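Toxin secretion ATP-binding protein (Vibrio parahaemolyticus RIMD 2210633, PDB 3B79) is probably an ABC-type exporter of bacterial toxins or related substrates, seen here as its N-terminal peptidase C39-like domain. Local coordinates at residues Ala72-Lys77 with Glu115-Arg120. Sequence-based numbering, arbitrary orientation. Where two conformers were deposited one is given.
Sequences AILVLK and EQYTGR
Leu76 and Tyr117 form an antiparallel non-hydrogen-bonded pair, CA to CA 4.6 Å, framed by Lys77 N bonding to Gln116 O on one side and Thr118 N to Val75 O on the other; Val75 N bonds in turn to Arg120 O, beyond the corner at Gly119. Two donors of Thr118 grip Val75 O: its N lies in the carbonyl plane, whereas OG1, at 2.8 Å from Val75 O, sits above that plane. With chi1 at 62°, OG1 lies between its own backbone N and carbonyl carbon; it also accepts from Arg120 N, closing an ST turn around the corner. CG2 of Thr118 rests against the backbone of the other strand, 3.5 Å from Leu76 C. The same OG1 lies over the centre of one face of the Arg120 guanidinium, and Val75 CG1 approaches Arg120 NH2 obliquely. The Tyr117 side chain, with CG anti to the backbone N (chi1 175°), crosses that of Leu74 at about a right angle, CE1 lying 3.9 Å from Leu74 CD2; Gly119 N sits over the centre of one ring face, and OH bonds to Ala60 O. Leu62 and Ile65 also pack on both Leu74 and Tyr117. Toward the solvent-exposed end, Lys77 runs extended past Gln116, bringing NZ within 2.8 Å of Glu115 O in a hydrogen bond; a longer salt bridge from NZ to Glu115 OE2 (3.4 Å) is less certain, since that side chain was modelled in two positions. A water donates to both Lys77 O and Gln116 OE1. The contact thus joins helix 110-116, through the short strand 117-118 and an ST turn, to strand 72-76, leading the chain into strand 120-126, the antiparallel neighbour of 72-76 in the sheet of this peptidase C39-like domain.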
ATOM      1  N   ALA A  72       5.464  -0.488  -2.814  1.00  9.62           N
ATOM      2  CA  ALA A  72       5.307  -0.906  -1.401  1.00  8.85           C
ATOM      3  C   ALA A  72       4.052  -0.273  -0.844  1.00  9.00           C
ATOM      4  O   ALA A  72       3.512   0.688  -1.427  1.00 10.26           O
ATOM      5  CB  ALA A  72       6.499  -0.477  -0.596  1.00 10.68           C
ATOM      6  N   ILE A  73       3.526  -0.820   0.247  1.00  9.46           N
ATOM      7  CA  ILE A  73       2.365  -0.201   0.860  1.00  8.66           C
ATOM      8  C   ILE A  73       2.793   0.518   2.137  1.00  8.51           C
ATOM      9  O   ILE A  73       3.337  -0.134   3.043  1.00 10.03           O
ATOM     10  CB  ILE A  73       1.269  -1.241   1.149  1.00  9.05           C
ATOM     11  CG1 ILE A  73       0.808  -1.919  -0.149  1.00  9.85           C
ATOM     12  CG2 ILE A  73       0.128  -0.584   1.940  1.00 11.78           C
ATOM     13  CD1 ILE A  73      -0.223  -3.042   0.026  1.00 11.40           C
ATOM     14  N   LEU A  74       2.599   1.833   2.192  1.00  8.99           N
ATOM     15  CA  LEU A  74       3.017   2.589   3.369  1.00  9.79           C
ATOM     16  C   LEU A  74       1.864   2.695   4.343  1.00 10.02           C
ATOM     17  O   LEU A  74       0.720   2.978   3.951  1.00 11.59           O
ATOM     18  CB  LEU A  74       3.422   3.992   2.972  1.00 10.33           C
ATOM     19  CG  LEU A  74       4.521   4.137   1.911  1.00 10.40           C
ATOM     20  CD1 LEU A  74       4.839   5.581   1.668  1.00 11.95           C
ATOM     21  CD2 LEU A  74       5.755   3.322   2.261  1.00 11.52           C
ATOM     22  N   VAL A  75       2.169   2.522   5.633  1.00 10.53           N
ATOM     23  CA  VAL A  75       1.183   2.822   6.668  1.00 11.17           C
ATOM     24  C   VAL A  75       1.333   4.277   7.056  1.00 10.91           C
ATOM     25  O   VAL A  75       2.421   4.760   7.403  1.00 11.54           O
ATOM     26  CB  VAL A  75       1.437   1.924   7.894  1.00 12.05           C
ATOM     27  CG1 VAL A  75       0.456   2.281   9.006  1.00 13.36           C
ATOM     28  CG2 VAL A  75       1.327   0.434   7.518  1.00 12.86           C
ATOM     29  N   LEU A  76       0.219   5.008   6.965  1.00 10.97           N
ATOM     30  CA  LEU A  76       0.208   6.469   7.191  1.00 12.30           C
ATOM     31  C   LEU A  76      -0.569   6.744   8.498  1.00 13.81           C
ATOM     32  O   LEU A  76      -1.314   5.903   8.988  1.00 15.25           O
ATOM     33  CB  LEU A  76      -0.483   7.186   6.022  1.00 12.32           C
ATOM     34  CG  LEU A  76       0.168   6.923   4.651  1.00 11.49           C
ATOM     35  CD1 LEU A  76      -0.660   7.641   3.588  1.00 13.86           C
ATOM     36  CD2 LEU A  76       1.619   7.366   4.584  1.00 12.49           C
ATOM     37  N   LYS A  77      -0.363   7.930   9.041  1.00 14.11           N
ATOM     38  CA  LYS A  77      -1.022   8.326  10.297  1.00 16.05           C
ATOM     39  C   LYS A  77      -2.537   8.265  10.148  1.00 17.80           C
ATOM     40  O   LYS A  77      -3.083   8.477   9.072  1.00 18.16           O
ATOM     41  CB  LYS A  77      -0.606   9.755  10.667  1.00 17.44           C
ATOM     42  CG  LYS A  77       0.847   9.885  11.088  1.00 18.54           C
ATOM     43  CD  LYS A  77       1.179  11.361  11.322  1.00 20.54           C
ATOM     44  CE  LYS A  77       2.643  11.481  11.762  1.00 23.92           C
ATOM     45  NZ  LYS A  77       3.055  12.939  11.814  1.00 25.61           N
ATOM     46  N   GLU A 115       5.677  13.744   6.345  0.50 13.22           N
ATOM     47  CA  GLU A 115       4.858  14.136   7.510  0.50 13.14           C
ATOM     48  C   GLU A 115       3.761  13.159   7.864  0.50 13.16           C
ATOM     49  O   GLU A 115       3.290  13.151   9.005  0.50 13.23           O
ATOM     50  CB  GLU A 115       4.255  15.554   7.341  0.50 13.58           C
ATOM     51  CG  GLU A 115       3.221  16.007   8.425  0.50 15.61           C
ATOM     52  CD  GLU A 115       3.779  16.234   9.844  0.50 20.91           C
ATOM     53  OE1 GLU A 115       4.991  16.490  10.013  0.50 22.92           O
ATOM     54  OE2 GLU A 115       2.960  16.170  10.786  0.50 19.80           O
ATOM     55  N   GLN A 116       3.271  12.392   6.890  1.00 12.72           N
ATOM     56  CA  GLN A 116       2.211  11.426   7.197  1.00 12.66           C
ATOM     57  C   GLN A 116       2.703   9.997   7.422  1.00 11.46           C
ATOM     58  O   GLN A 116       1.922   9.138   7.864  1.00 12.45           O
ATOM     59  CB  GLN A 116       1.092  11.409   6.142  1.00 13.63           C
ATOM     60  CG  GLN A 116       0.448  12.773   5.951  1.00 15.23           C
ATOM     61  CD  GLN A 116      -0.123  13.340   7.233  1.00 17.28           C
ATOM     62  OE1 GLN A 116      -0.684  12.610   8.062  1.00 18.83           O
ATOM     63  NE2 GLN A 116       0.072  14.655   7.432  1.00 18.69           N
ATOM     64  N   TYR A 117       3.934   9.693   7.030  1.00 11.21           N
ATOM     65  CA  TYR A 117       4.409   8.315   7.075  1.00 11.25           C
ATOM     66  C   TYR A 117       4.741   7.905   8.511  1.00 12.59           C
ATOM     67  O   TYR A 117       5.379   8.673   9.236  1.00 14.83           O
ATOM     68  CB  TYR A 117       5.652   8.221   6.176  1.00 11.51           C
ATOM     69  CG  TYR A 117       6.335   6.867   6.224  1.00 10.71           C
ATOM     70  CD1 TYR A 117       5.626   5.710   5.916  1.00 10.69           C
ATOM     71  CD2 TYR A 117       7.675   6.758   6.577  1.00 11.26           C
ATOM     72  CE1 TYR A 117       6.259   4.473   5.970  1.00 10.04           C
ATOM     73  CE2 TYR A 117       8.295   5.527   6.596  1.00  9.90           C
ATOM     74  CZ  TYR A 117       7.590   4.413   6.276  1.00  9.69           C
ATOM     75  OH  TYR A 117       8.208   3.166   6.328  1.00 10.50           O
ATOM     76  N   THR A 118       4.305   6.706   8.914  1.00 12.01           N
ATOM     77  CA  THR A 118       4.484   6.256  10.298  1.00 13.09           C
ATOM     78  C   THR A 118       5.827   5.615  10.571  1.00 12.84           C
ATOM     79  O   THR A 118       6.160   5.389  11.743  1.00 15.10           O
ATOM     80  CB  THR A 118       3.445   5.174  10.645  1.00 13.71           C
ATOM     81  OG1 THR A 118       3.649   4.025   9.796  1.00 13.34           O
ATOM     82  CG2 THR A 118       2.023   5.709  10.549  1.00 16.03           C
ATOM     83  N   GLY A 119       6.584   5.241   9.536  1.00 11.42           N
ATOM     84  CA  GLY A 119       7.786   4.440   9.745  1.00 11.29           C
ATOM     85  C   GLY A 119       7.584   2.960   9.488  1.00 10.02           C
ATOM     86  O   GLY A 119       8.536   2.181   9.598  1.00 11.02           O
ATOM     87  N   ARG A 120       6.343   2.548   9.208  1.00 10.12           N
ATOM     88  CA  ARG A 120       6.022   1.140   8.949  1.00 10.05           C
ATOM     89  C   ARG A 120       5.514   0.983   7.521  1.00  9.68           C
ATOM     90  O   ARG A 120       4.711   1.807   7.046  1.00 10.13           O
ATOM     91  CB  ARG A 120       4.949   0.660   9.924  1.00 10.69           C
ATOM     92  CG  ARG A 120       5.414   0.714  11.377  1.00 12.12           C
ATOM     93  CD  ARG A 120       4.329   0.244  12.366  1.00 14.40           C
ATOM     94  NE  ARG A 120       3.093   1.036  12.386  1.00 17.09           N
ATOM     95  CZ  ARG A 120       2.871   2.236  12.916  1.00 22.04           C
ATOM     96  NH1 ARG A 120       3.842   2.955  13.528  1.00 23.62           N
ATOM     97  NH2 ARG A 120       1.610   2.703  12.819  1.00 21.68           N
TER
HETATM   98  O   HOH W   1      -2.058  10.268   7.050  1.00 22.51           O